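Local coordinates for mannitol dehydrogenase (Pseudomonas fluorescens, PDB 1LJ8), which probably catalyses the NAD-dependent interconversion of mannitol and fructose, as a mannitol 2-dehydrogenase of the long-chain dehydrogenase group, at residues Asp338-Leu343 against Ile349-Tyr354; Asn300-Ala305 against Arg332-Leu337; Thr94-Ile99 against His248-Ala253; Ala239-Leu244 against Ala253-Cys258. All blocks are in the same frame, centred on the assembly; numbering follows the deposited sequence.

Contact 1 (Asp338-Leu343 against Ile349-Tyr354); sequences DVTPNL and IDLTDY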
loop_
_atom_site.group_PDB
_atom_site.type_symbol
_atom_site.label_atom_id
_atom_site.label_comp_id
_atom_site.label_asym_id
_atom_site.label_seq_id
_atom_site.Cartn_x
_atom_site.Cartn_y
_atom_site.Cartn_z
ATOM N N ASP A 338 5.235 15.506 -16.706
ATOM C CA ASP A 338 4.149 15.882 -15.807
ATOM C C ASP A 338 4.513 15.862 -14.341
ATOM O O ASP A 338 4.211 16.821 -13.627
ATOM C CB ASP A 338 2.907 14.986 -16.061
ATOM C CG ASP A 338 2.404 15.071 -17.521
ATOM O OD1 ASP A 338 2.567 16.167 -18.125
ATOM O OD2 ASP A 338 1.846 14.069 -18.059
ATOM N N VAL A 339 5.180 14.799 -13.899
ATOM C CA VAL A 339 5.513 14.690 -12.479
ATOM C C VAL A 339 6.817 15.360 -12.052
ATOM O O VAL A 339 6.841 16.096 -11.080
ATOM C CB VAL A 339 5.570 13.152 -12.047
ATOM C CG1 VAL A 339 5.959 13.029 -10.549
ATOM C CG2 VAL A 339 4.184 12.475 -12.354
ATOM N N THR A 340 7.898 15.091 -12.781
ATOM C CA THR A 340 9.213 15.597 -12.378
ATOM C C THR A 340 9.302 17.068 -12.034
ATOM O O THR A 340 9.855 17.426 -10.980
ATOM C CB THR A 340 10.309 15.189 -13.438
ATOM O OG1 THR A 340 10.466 13.759 -13.424
ATOM C CG2 THR A 340 11.659 15.813 -13.078
ATOM N N PRO A 341 8.738 17.949 -12.872
ATOM C CA PRO A 341 8.820 19.393 -12.554
ATOM C C PRO A 341 8.132 19.781 -11.250
ATOM O O PRO A 341 8.319 20.902 -10.747
ATOM C CB PRO A 341 8.102 20.070 -13.735
ATOM C CG PRO A 341 8.212 19.085 -14.880
ATOM C CD PRO A 341 8.010 17.724 -14.142
ATOM N N ASN A 342 7.294 18.896 -10.720
ATOM C CA ASN A 342 6.538 19.228 -9.509
ATOM C C ASN A 342 7.236 18.791 -8.216
ATOM O O ASN A 342 6.784 19.141 -7.105
ATOM C CB ASN A 342 5.162 18.512 -9.501
ATOM C CG ASN A 342 4.381 18.664 -10.803
ATOM O OD1 ASN A 342 4.671 19.536 -11.615
ATOM N ND2 ASN A 342 3.371 17.802 -10.995
ATOM N N LEU A 343 8.293 18.013 -8.348
ATOM C CA LEU A 343 8.957 17.422 -7.180
ATOM C C LEU A 343 9.875 18.318 -6.384
ATOM O O LEU A 343 10.653 19.087 -6.952
ATOM C CB LEU A 343 9.744 16.166 -7.618
ATOM C CG LEU A 343 8.867 15.088 -8.276
ATOM C CD1 LEU A 343 9.730 13.888 -8.757
ATOM C CD2 LEU A 343 7.823 14.602 -7.216
ATOM N N ILE A 349 19.710 11.895 -4.308
ATOM C CA ILE A 349 19.070 11.110 -5.329
ATOM C C ILE A 349 19.158 11.834 -6.643
ATOM O O ILE A 349 18.892 13.035 -6.726
ATOM C CB ILE A 349 17.545 10.910 -5.056
ATOM C CG1 ILE A 349 17.349 10.089 -3.807
ATOM C CG2 ILE A 349 16.882 10.234 -6.279
ATOM C CD1 ILE A 349 17.807 8.653 -3.956
ATOM N N ASP A 350 19.537 11.106 -7.677
ATOM C CA ASP A 350 19.549 11.699 -9.002
ATOM C C ASP A 350 18.201 11.247 -9.607
ATOM O O ASP A 350 18.000 10.060 -9.827
ATOM C CB ASP A 350 20.696 11.152 -9.867
ATOM C CG ASP A 350 20.654 11.745 -11.259
ATOM O OD1 ASP A 350 20.136 11.105 -12.209
ATOM O OD2 ASP A 350 21.080 12.912 -11.382
ATOM N N LEU A 351 17.288 12.176 -9.880
ATOM C CA LEU A 351 15.973 11.753 -10.428
ATOM C C LEU A 351 15.993 10.998 -11.756
ATOM O O LEU A 351 15.202 10.081 -11.989
ATOM C CB LEU A 351 15.046 12.950 -10.548
ATOM C CG LEU A 351 14.547 13.512 -9.205
ATOM C CD1 LEU A 351 13.786 14.815 -9.460
ATOM C CD2 LEU A 351 13.626 12.455 -8.497
ATOM N N THR A 352 16.879 11.397 -12.668
ATOM C CA THR A 352 16.950 10.703 -13.931
ATOM C C THR A 352 17.293 9.245 -13.719
ATOM O O THR A 352 16.652 8.371 -14.301
ATOM C CB THR A 352 17.983 11.356 -14.877
ATOM O OG1 THR A 352 17.515 12.661 -15.220
ATOM C CG2 THR A 352 18.162 10.522 -16.142
ATOM N N ASP A 353 18.294 8.960 -12.885
ATOM C CA ASP A 353 18.663 7.575 -12.632
ATOM C C ASP A 353 17.531 6.875 -11.882
ATOM O O ASP A 353 17.249 5.715 -12.132
ATOM C CB ASP A 353 19.949 7.491 -11.764
ATOM C CG ASP A 353 21.217 8.004 -12.500
ATOM O OD1 ASP A 353 21.233 8.001 -13.734
ATOM O OD2 ASP A 353 22.177 8.414 -11.818
ATOM N N TYR A 354 16.910 7.565 -10.936
ATOM C CA TYR A 354 15.797 6.936 -10.187
ATOM C C TYR A 354 14.664 6.509 -11.137
ATOM O O TYR A 354 14.156 5.383 -11.049
ATOM C CB TYR A 354 15.270 7.913 -9.140
ATOM C CG TYR A 354 14.086 7.359 -8.350
ATOM C CD1 TYR A 354 14.271 6.403 -7.350
ATOM C CD2 TYR A 354 12.797 7.794 -8.625
ATOM C CE1 TYR A 354 13.171 5.887 -6.626
ATOM C CE2 TYR A 354 11.678 7.281 -7.920
ATOM C CZ TYR A 354 11.880 6.344 -6.934
ATOM O OH TYR A 354 10.774 5.879 -6.246
#

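Contact 2 (Asn300-Ala305 against Arg332-Leu337); sequences NGSHLA and RAYMDL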
loop_
_atom_site.group_PDB
_atom_site.type_symbol
_atom_site.label_atom_id
_atom_site.label_comp_id
_atom_site.label_asym_id
_atom_site.label_seq_id
_atom_site.Cartn_x
_atom_site.Cartn_y
_atom_site.Cartn_z
ATOM N N ASN A 300 4.134 5.030 -7.908
ATOM C CA ASN A 300 2.702 4.714 -7.880
ATOM C C ASN A 300 1.925 5.440 -8.959
ATOM O O ASN A 300 0.979 4.900 -9.509
ATOM C CB ASN A 300 2.155 4.993 -6.477
ATOM C CG ASN A 300 2.866 4.127 -5.424
ATOM O OD1 ASN A 300 3.777 4.582 -4.727
ATOM N ND2 ASN A 300 2.464 2.867 -5.323
ATOM N N GLY A 301 2.302 6.686 -9.249
ATOM C CA GLY A 301 1.646 7.399 -10.312
ATOM C C GLY A 301 1.824 6.642 -11.624
ATOM O O GLY A 301 0.868 6.527 -12.386
ATOM N N SER A 302 3.034 6.139 -11.917
ATOM C CA SER A 302 3.241 5.404 -13.171
ATOM C C SER A 302 2.450 4.096 -13.169
ATOM O O SER A 302 1.900 3.691 -14.213
ATOM C CB SER A 302 4.745 5.104 -13.372
ATOM O OG SER A 302 5.398 6.311 -13.718
ATOM N N HIS A 303 2.375 3.458 -11.990
ATOM C CA HIS A 303 1.617 2.183 -11.900
ATOM C C HIS A 303 0.186 2.458 -12.349
ATOM O O HIS A 303 -0.358 1.708 -13.163
ATOM C CB HIS A 303 1.589 1.660 -10.457
ATOM C CG HIS A 303 2.469 0.480 -10.195
ATOM N ND1 HIS A 303 2.668 -0.009 -8.912
ATOM C CD2 HIS A 303 3.195 -0.317 -11.021
ATOM C CE1 HIS A 303 3.482 -1.053 -8.965
ATOM N NE2 HIS A 303 3.815 -1.262 -10.228
ATOM N N LEU A 304 -0.457 3.506 -11.809
ATOM C CA LEU A 304 -1.847 3.774 -12.240
ATOM C C LEU A 304 -1.944 4.123 -13.703
ATOM O O LEU A 304 -2.888 3.714 -14.399
ATOM C CB LEU A 304 -2.526 4.887 -11.434
ATOM C CG LEU A 304 -2.932 4.651 -9.995
ATOM C CD1 LEU A 304 -4.066 5.648 -9.637
ATOM C CD2 LEU A 304 -3.510 3.225 -9.818
ATOM N N ALA A 305 -0.965 4.875 -14.199
ATOM C CA ALA A 305 -0.992 5.235 -15.622
ATOM C C ALA A 305 -0.885 4.003 -16.525
ATOM O O ALA A 305 -1.456 3.965 -17.616
ATOM C CB ALA A 305 0.158 6.228 -15.943
ATOM N N ARG A 332 7.349 7.156 -19.504
ATOM C CA ARG A 332 8.463 8.103 -19.455
ATOM C C ARG A 332 7.988 9.535 -19.665
ATOM O O ARG A 332 8.461 10.463 -18.993
ATOM C CB ARG A 332 9.528 7.752 -20.507
ATOM C CG ARG A 332 10.321 6.509 -20.227
ATOM C CD ARG A 332 11.521 6.468 -21.174
ATOM N NE ARG A 332 12.251 5.196 -21.134
ATOM C CZ ARG A 332 13.180 4.866 -20.232
ATOM N NH1 ARG A 332 13.513 5.703 -19.255
ATOM N NH2 ARG A 332 13.803 3.696 -20.338
ATOM N N ALA A 333 7.043 9.723 -20.581
ATOM C CA ALA A 333 6.537 11.084 -20.826
ATOM C C ALA A 333 5.791 11.594 -19.579
ATOM O O ALA A 333 5.935 12.738 -19.170
ATOM C CB ALA A 333 5.597 11.089 -22.035
ATOM N N TYR A 334 4.958 10.735 -18.989
ATOM C CA TYR A 334 4.239 11.125 -17.785
ATOM C C TYR A 334 5.228 11.485 -16.666
ATOM O O TYR A 334 5.092 12.557 -16.013
ATOM C CB TYR A 334 3.299 9.977 -17.335
ATOM C CG TYR A 334 2.562 10.265 -16.057
ATOM C CD1 TYR A 334 1.473 11.136 -16.043
ATOM C CD2 TYR A 334 2.940 9.659 -14.853
ATOM C CE1 TYR A 334 0.784 11.411 -14.879
ATOM C CE2 TYR A 334 2.213 9.914 -13.661
ATOM C CZ TYR A 334 1.140 10.797 -13.699
ATOM O OH TYR A 334 0.399 11.115 -12.581
HETATM N N MSE A 335 6.235 10.627 -16.432
HETATM C CA MSE A 335 7.234 10.878 -15.368
HETATM C C MSE A 335 8.075 12.144 -15.667
HETATM O O MSE A 335 8.270 13.000 -14.800
HETATM C CB MSE A 335 8.216 9.703 -15.229
HETATM C CG MSE A 335 7.581 8.474 -14.636
HETATM SE SE MSE A 335 8.939 7.195 -14.063
HETATM C CE MSE A 335 9.824 6.867 -15.760
ATOM N N ASP A 336 8.569 12.239 -16.896
ATOM C CA ASP A 336 9.442 13.363 -17.243
ATOM C C ASP A 336 8.776 14.710 -17.402
ATOM O O ASP A 336 9.305 15.721 -16.931
ATOM C CB ASP A 336 10.208 13.097 -18.555
ATOM C CG ASP A 336 11.163 11.932 -18.464
ATOM O OD1 ASP A 336 11.597 11.545 -17.363
ATOM O OD2 ASP A 336 11.505 11.373 -19.525
ATOM N N LEU A 337 7.608 14.737 -18.044
ATOM C CA LEU A 337 6.966 16.023 -18.324
ATOM C C LEU A 337 5.905 16.470 -17.342
ATOM O O LEU A 337 5.699 17.669 -17.137
ATOM C CB LEU A 337 6.333 15.984 -19.703
ATOM C CG LEU A 337 7.263 15.534 -20.840
ATOM C CD1 LEU A 337 6.440 15.322 -22.103
ATOM C CD2 LEU A 337 8.355 16.603 -21.055
HETATM O O HOH W 1 -1.055 8.555 -12.602
#

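Contact 3 (Thr94-Ile99 against His248-Ala253); sequences TEVRVI and HGIDDA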
loop_
_atom_site.group_PDB
_atom_site.type_symbol
_atom_site.label_atom_id
_atom_site.label_comp_id
_atom_site.label_asym_id
_atom_site.label_seq_id
_atom_site.Cartn_x
_atom_site.Cartn_y
_atom_site.Cartn_z
ATOM N N THR A 94 18.721 -13.663 -5.903
ATOM C CA THR A 94 17.511 -13.735 -5.099
ATOM C C THR A 94 17.628 -14.902 -4.122
ATOM O O THR A 94 18.332 -15.875 -4.394
ATOM C CB THR A 94 16.298 -14.021 -5.994
ATOM O OG1 THR A 94 16.575 -15.183 -6.771
ATOM C CG2 THR A 94 16.010 -12.856 -6.942
ATOM N N GLU A 95 16.944 -14.818 -2.989
ATOM C CA GLU A 95 16.970 -15.925 -2.048
ATOM C C GLU A 95 15.547 -16.343 -1.718
ATOM O O GLU A 95 14.594 -15.637 -2.059
ATOM C CB GLU A 95 17.683 -15.551 -0.743
ATOM C CG GLU A 95 17.146 -14.283 -0.091
ATOM C CD GLU A 95 17.763 -13.975 1.297
ATOM O OE1 GLU A 95 18.794 -14.586 1.685
ATOM O OE2 GLU A 95 17.191 -13.102 1.993
ATOM N N VAL A 96 15.441 -17.522 -1.105
ATOM C CA VAL A 96 14.189 -18.101 -0.620
ATOM C C VAL A 96 14.518 -18.255 0.857
ATOM O O VAL A 96 15.486 -18.927 1.234
ATOM C CB VAL A 96 13.910 -19.482 -1.219
ATOM C CG1 VAL A 96 12.537 -19.982 -0.714
ATOM C CG2 VAL A 96 13.932 -19.395 -2.706
ATOM N N ARG A 97 13.699 -17.639 1.701
ATOM C CA ARG A 97 13.993 -17.584 3.117
ATOM C C ARG A 97 12.746 -17.747 3.963
ATOM O O ARG A 97 11.714 -17.166 3.647
ATOM C CB ARG A 97 14.596 -16.201 3.405
ATOM C CG ARG A 97 14.750 -15.856 4.881
ATOM C CD ARG A 97 15.375 -14.433 5.041
ATOM N NE ARG A 97 16.776 -14.419 4.588
ATOM C CZ ARG A 97 17.787 -14.967 5.265
ATOM N NH1 ARG A 97 17.597 -15.578 6.440
ATOM N NH2 ARG A 97 19.014 -14.972 4.725
ATOM N N VAL A 98 12.852 -18.548 5.020
ATOM C CA VAL A 98 11.752 -18.693 5.954
ATOM C C VAL A 98 11.856 -17.539 6.978
ATOM O O VAL A 98 12.913 -17.324 7.578
ATOM C CB VAL A 98 11.821 -20.052 6.683
ATOM C CG1 VAL A 98 10.789 -20.045 7.819
ATOM C CG2 VAL A 98 11.494 -21.177 5.663
ATOM N N ILE A 99 10.760 -16.796 7.176
ATOM C CA ILE A 99 10.728 -15.639 8.067
ATOM C C ILE A 99 10.070 -16.048 9.379
ATOM O O ILE A 99 8.984 -16.650 9.353
ATOM C CB ILE A 99 9.900 -14.489 7.425
ATOM C CG1 ILE A 99 10.567 -14.066 6.092
ATOM C CG2 ILE A 99 9.788 -13.303 8.408
ATOM C CD1 ILE A 99 11.985 -13.368 6.280
ATOM N N HIS A 248 11.572 -25.133 -5.097
ATOM C CA HIS A 248 12.305 -25.283 -3.845
ATOM C C HIS A 248 11.725 -26.276 -2.862
ATOM O O HIS A 248 12.175 -26.342 -1.732
ATOM C CB HIS A 248 12.481 -23.900 -3.174
ATOM C CG HIS A 248 13.199 -22.916 -4.043
ATOM N ND1 HIS A 248 14.556 -22.997 -4.297
ATOM C CD2 HIS A 248 12.734 -21.891 -4.798
ATOM C CE1 HIS A 248 14.893 -22.068 -5.174
ATOM N NE2 HIS A 248 13.805 -21.386 -5.500
ATOM N N GLY A 249 10.718 -27.038 -3.307
ATOM C CA GLY A 249 10.148 -28.110 -2.494
ATOM C C GLY A 249 9.291 -27.767 -1.296
ATOM O O GLY A 249 8.832 -28.666 -0.585
ATOM N N ILE A 250 9.058 -26.468 -1.076
ATOM C CA ILE A 250 8.267 -26.055 0.082
ATOM C C ILE A 250 6.777 -25.995 -0.244
ATOM O O ILE A 250 6.374 -25.391 -1.283
ATOM C CB ILE A 250 8.651 -24.609 0.561
ATOM C CG1 ILE A 250 10.168 -24.509 0.843
ATOM C CG2 ILE A 250 7.800 -24.262 1.836
ATOM C CD1 ILE A 250 10.656 -23.043 1.155
ATOM N N ASP A 251 5.969 -26.571 0.640
ATOM C CA ASP A 251 4.525 -26.499 0.465
ATOM C C ASP A 251 4.149 -25.445 1.493
ATOM O O ASP A 251 4.100 -25.717 2.686
ATOM C CB ASP A 251 3.857 -27.845 0.781
ATOM C CG ASP A 251 4.275 -28.945 -0.191
ATOM O OD1 ASP A 251 4.125 -28.719 -1.412
ATOM O OD2 ASP A 251 4.751 -30.038 0.265
ATOM N N ASP A 252 3.948 -24.213 1.027
ATOM C CA ASP A 252 3.617 -23.099 1.911
ATOM C C ASP A 252 2.182 -22.671 1.539
ATOM O O ASP A 252 1.903 -22.379 0.380
ATOM C CB ASP A 252 4.632 -21.960 1.664
ATOM C CG ASP A 252 4.499 -20.816 2.661
ATOM O OD1 ASP A 252 3.392 -20.607 3.203
ATOM O OD2 ASP A 252 5.509 -20.126 2.889
ATOM N N ALA A 253 1.264 -22.625 2.518
ATOM C CA ALA A 253 -0.109 -22.272 2.201
ATOM C C ALA A 253 -0.174 -20.798 1.780
ATOM O O ALA A 253 -1.113 -20.408 1.088
ATOM C CB ALA A 253 -1.032 -22.477 3.429
#

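Contact 4 (Ala239-Leu244 against Ala253-Cys258); sequences AHRLQL and AWPVVC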
loop_
_atom_site.group_PDB
_atom_site.type_symbol
_atom_site.label_atom_id
_atom_site.label_comp_id
_atom_site.label_asym_id
_atom_site.label_seq_id
_atom_site.Cartn_x
_atom_site.Cartn_y
_atom_site.Cartn_z
ATOM N N ALA A 239 -0.399 -19.792 -8.870
ATOM C CA ALA A 239 0.808 -20.037 -9.646
ATOM C C ALA A 239 2.062 -19.660 -8.845
ATOM O O ALA A 239 3.062 -20.378 -8.878
ATOM C CB ALA A 239 0.757 -19.228 -10.948
ATOM N N HIS A 240 2.009 -18.523 -8.148
ATOM C CA HIS A 240 3.182 -18.122 -7.335
ATOM C C HIS A 240 3.470 -19.190 -6.277
ATOM O O HIS A 240 4.613 -19.600 -6.055
ATOM C CB HIS A 240 2.901 -16.753 -6.699
ATOM C CG HIS A 240 3.250 -15.600 -7.596
ATOM N ND1 HIS A 240 4.549 -15.360 -8.000
ATOM C CD2 HIS A 240 2.499 -14.615 -8.150
ATOM C CE1 HIS A 240 4.585 -14.279 -8.759
ATOM N NE2 HIS A 240 3.357 -13.808 -8.874
ATOM N N ARG A 241 2.420 -19.693 -5.632
ATOM C CA ARG A 241 2.608 -20.708 -4.591
ATOM C C ARG A 241 3.146 -22.011 -5.176
ATOM O O ARG A 241 4.038 -22.654 -4.616
ATOM C CB ARG A 241 1.258 -20.943 -3.866
ATOM C CG ARG A 241 1.242 -22.121 -2.896
ATOM C CD ARG A 241 -0.132 -22.251 -2.197
ATOM N NE ARG A 241 -1.257 -22.664 -3.070
ATOM C CZ ARG A 241 -1.456 -23.877 -3.585
ATOM N NH1 ARG A 241 -0.611 -24.880 -3.365
ATOM N NH2 ARG A 241 -2.567 -24.111 -4.302
ATOM N N LEU A 242 2.621 -22.413 -6.332
ATOM C CA LEU A 242 3.071 -23.633 -6.948
ATOM C C LEU A 242 4.507 -23.525 -7.434
ATOM O O LEU A 242 5.256 -24.512 -7.395
ATOM C CB LEU A 242 2.140 -24.013 -8.126
ATOM C CG LEU A 242 0.711 -24.383 -7.692
ATOM C CD1 LEU A 242 -0.139 -24.690 -8.945
ATOM C CD2 LEU A 242 0.726 -25.609 -6.781
ATOM N N GLN A 243 4.905 -22.329 -7.865
ATOM C CA GLN A 243 6.275 -22.154 -8.369
ATOM C C GLN A 243 7.268 -22.412 -7.214
ATOM O O GLN A 243 8.334 -23.005 -7.397
ATOM C CB GLN A 243 6.456 -20.734 -8.915
ATOM C CG GLN A 243 7.867 -20.464 -9.424
ATOM C CD GLN A 243 8.052 -19.046 -9.980
ATOM O OE1 GLN A 243 7.366 -18.069 -9.575
ATOM N NE2 GLN A 243 8.992 -18.917 -10.911
ATOM N N LEU A 244 6.889 -21.971 -6.017
ATOM C CA LEU A 244 7.746 -22.176 -4.849
ATOM C C LEU A 244 7.943 -23.673 -4.588
ATOM O O LEU A 244 9.049 -24.131 -4.303
ATOM C CB LEU A 244 7.112 -21.506 -3.623
ATOM C CG LEU A 244 7.867 -21.725 -2.301
ATOM C CD1 LEU A 244 9.351 -21.143 -2.388
ATOM C CD2 LEU A 244 7.072 -21.022 -1.186
ATOM N N ALA A 253 1.264 -22.625 2.518
ATOM C CA ALA A 253 -0.109 -22.272 2.201
ATOM C C ALA A 253 -0.174 -20.798 1.780
ATOM O O ALA A 253 -1.113 -20.408 1.088
ATOM C CB ALA A 253 -1.032 -22.477 3.429
ATOM N N TRP A 254 0.785 -19.996 2.226
ATOM C CA TRP A 254 0.711 -18.547 1.895
ATOM C C TRP A 254 2.066 -17.878 1.973
ATOM O O TRP A 254 2.383 -17.119 2.899
ATOM C CB TRP A 254 -0.288 -17.845 2.856
ATOM C CG TRP A 254 -0.669 -16.401 2.497
ATOM C CD1 TRP A 254 -0.927 -15.899 1.253
ATOM C CD2 TRP A 254 -0.783 -15.309 3.409
ATOM N NE1 TRP A 254 -1.186 -14.537 1.342
ATOM C CE2 TRP A 254 -1.100 -14.161 2.657
ATOM C CE3 TRP A 254 -0.630 -15.191 4.801
ATOM C CZ2 TRP A 254 -1.270 -12.894 3.255
ATOM C CZ3 TRP A 254 -0.784 -13.944 5.392
ATOM C CH2 TRP A 254 -1.100 -12.812 4.618
ATOM N N PRO A 255 2.911 -18.177 0.997
ATOM C CA PRO A 255 4.222 -17.530 1.022
ATOM C C PRO A 255 4.029 -16.068 0.567
ATOM O O PRO A 255 2.936 -15.703 0.120
ATOM C CB PRO A 255 5.022 -18.323 -0.009
ATOM C CG PRO A 255 3.965 -18.740 -1.047
ATOM C CD PRO A 255 2.739 -19.090 -0.150
ATOM N N VAL A 256 5.050 -15.233 0.721
ATOM C CA VAL A 256 4.956 -13.852 0.204
ATOM C C VAL A 256 5.996 -13.778 -0.927
ATOM O O VAL A 256 7.109 -14.292 -0.781
ATOM C CB VAL A 256 5.235 -12.763 1.266
ATOM C CG1 VAL A 256 6.700 -12.825 1.814
ATOM C CG2 VAL A 256 4.973 -11.345 0.621
ATOM N N VAL A 257 5.597 -13.226 -2.074
ATOM C CA VAL A 257 6.540 -13.094 -3.191
ATOM C C VAL A 257 6.850 -11.600 -3.338
ATOM O O VAL A 257 5.974 -10.750 -3.082
ATOM C CB VAL A 257 5.946 -13.639 -4.539
ATOM C CG1 VAL A 257 5.853 -15.181 -4.468
ATOM C CG2 VAL A 257 4.590 -13.042 -4.824
ATOM N N CYS A 258 8.071 -11.274 -3.766
ATOM C CA CYS A 258 8.444 -9.850 -3.857
ATOM C C CYS A 258 9.706 -9.729 -4.684
ATOM O O CYS A 258 10.398 -10.726 -4.929
ATOM C CB CYS A 258 8.731 -9.293 -2.440
ATOM S SG CYS A 258 9.980 -10.239 -1.464
#

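Contact 1 (Asp338-Leu343 against Ile349-Tyr354)
Thr-340, which turns its methyl CG2 to Leu-351, has a hydroxyl OG1 that is gripped twice: it hydrogen-bonds to the carbonyl oxygen of Met-335, five residues back, and to the ammonium group of Lys-355 on the facing helix. With OG1 set beside its own backbone N (chi1 -66°) the hydroxyl reaches that carbonyl, while the branch CG2 is left to meet Leu-351 CD1 at 4.3 Å. The second methyl of Leu-351 is used too: CD2 lies 4.2 Å from Leu-343 CD1, the two leucines crossing at a slant. Leu-351 thus splits its isopropyl end between a threonine methyl and a leucine methyl, and both contacts are at relaxed van der Waals distance. Segment 338-343 bends to offer these two groups. Residues 340-342 form a short 3-10 turn, in which Asn-342 N bonds to Val-339 O (2.9 Å) and Leu-343 N to Thr-340 O (3.1 Å), bringing Leu-343 round to the same side as Thr-340. On the opposing segment Asp-350 is the N-cap of helix 351-362, its OD1 accepting from Asp-353 N at 2.9 Å through the anti lone pair, with an N-H...O angle of 158°. The cap fixes the first turn, on which Leu-351 stands. Val-346, from the intervening loop, also touches Leu-351, and Leu-298 of helix 289-313 lies against Leu-343. The chemistry is that of a small apolar patch near the surface, only 103 Å² in all, where methyl contacts set the spacing and the lysine-threonine bond beside them adds a polar tie.

Contact 2 (Asn300-Ala305 against Arg332-Leu337)
Tyr-334 is the first residue along segment 332-337 to meet the other helix, and it opens a wider pi-type turn that runs to Leu-337. Its CG stands anti to the backbone N (chi1 177°), and the ring is carried across to the backbone of Gly-301, where CE2 lies 3.9 Å from Gly-301 O. The ring meets this carbonyl and the amide of Ser-302 obliquely. A side chain at position 301 would crowd it, since a beta carbon on Gly-301 would come within 3.4 Å of Tyr-334 CE2; the bare glycine lets the ring lie close to the helix. Beyond the ring, a water donates to Gly-301 O at 2.8 Å and, weakly, to Tyr-334 OH at 2.9 Å, so the phenol is linked to the facing backbone through it. Next comes Met-335, present as selenomethionine, whose chain is bent at chi3 (-60°). Its CG is 3.2 Å from Ser-302 OG, a close approach without a hydrogen bond, and SE lies near the same oxygen. The serine hydroxyl is satisfied within its own helix by the carbonyl of Leu-298, and meets the selenomethionine at van der Waals range. Asp-336 then faces another way, to form a salt bridge with Lys-355 of helix 351-362. The axes approach to 10.1 Å at 146°, a roughly antiparallel pair. Gly-301 lies about 10 Å from the side chain of Asn-191 and about 13 Å from the bound NAD. This is helix-on-helix packing of the helical C-terminal domain, near the NAD site but not in it.

Contact 3 (Thr94-Ile99 against His248-Ala253)
Val-96 meets segment 248-253 with both of its methyls. CG2 sits over one face of the His-248 ring in a CH-pi contact, 3.5 Å from the ring centroid and 16° off the normal, shifted toward the rim where NE2 is 3.4 Å away. CG1 reaches the other way, tip to tip with Ile-250 CD1 at 4.0 Å. The fork follows from chi1 (-177°), which puts CG1 anti to the backbone N and leaves CG2 beside it, one methyl for each partner. Strand 96-107 belongs to the Rossmann-type sheet, where it runs antiparallel to strand 83-87; Val-96 stands at its very start, pointing at the loop that leads from helix 238-248 to edge strand 256-258. Gly-249 leaves the helical path with a positive phi, and this turn lets His-248 and Ile-250 present their side chains to the same valine. The imidazole is steadied from outside by a hydrogen bond from ND1 to the carboxylate of Glu-14. A serine in place of His-248 would probably leave the CG2 methyl of Val-96 without its aromatic cover and Glu-14 without this partner. Leu-244 of the preceding helix packs against both Val-96 and Ile-250. On the side of the strand turned from the loop, Arg-97 grips Glu-95 side-on: NE gives a nearly straight 2.9 Å bond to OE2 (174°), lying in the guanidinium plane but above the carboxylate plane, while NH2 bonds to Glu-95 OE1 at 3.1 Å. Glu-95 also holds Lys-16, whose backbone pairs with that of Val-96 and Val-98.

Contact 4 (Ala239-Leu244 against Ala253-Cys258)
His-240 lies against Val-257 over much of its length. Its CB is 4.0 Å from Val-257 CG1; from there the ring passes across the valine, ND1 coming within 3.8 Å of CG1 while CG2 lies over the centre of the imidazole face, 4.0 Å from the centroid. This CH-pi contact uses the methyl that chi1 of Val-257 (-71°) wedges between its backbone N and carbonyl carbon. At the far edge NE2 is hydrogen-bonded to the carbonyl of Ala-368, in the C-terminal domain. Replacing His-240 by an alanine would probably open a gap over Val-257 and leave the Ala-368 carbonyl without this partner. One turn on, Leu-244 CD2 slides past the Pro-255 ring, 3.6 Å from Pro-255 CB, and Arg-241 lays its CD near Ala-253 O (3.9 Å) at the margin. Val-257 is about 6 Å, side chain to side chain, from Thr-233, which binds NAD. Helix 238-248 thus packs across one face of strand 256-258 at the sheet edge, its Leu-244 reaching on to strand 83-87, while Val-256 and Cys-258 point from the strand's other face to helix 36-40.

From the N terminus, contact 3 opens on strand 96-107 and closes some 150 residues later at 248-253. Contact 4 opens inside that long loop, at 239-244, and closes just past it at 253-258, so the two cross and share Ala-253; they also touch where Asp-252 of contact 3 packs against Arg-241 of contact 4. Both tie helix 238-248 and its exit to the Rossmann sheet. Contacts 2 and 1 follow in series within the C-terminal domain: contact 2 closes between helices 289-313 and 325-339, then contact 1 spans a five-residue loop to helix 351-362. These last two touch along helix 325-339, their centres 11 Å apart, whereas the centres of contacts 2 and 4 are about 29 Å apart.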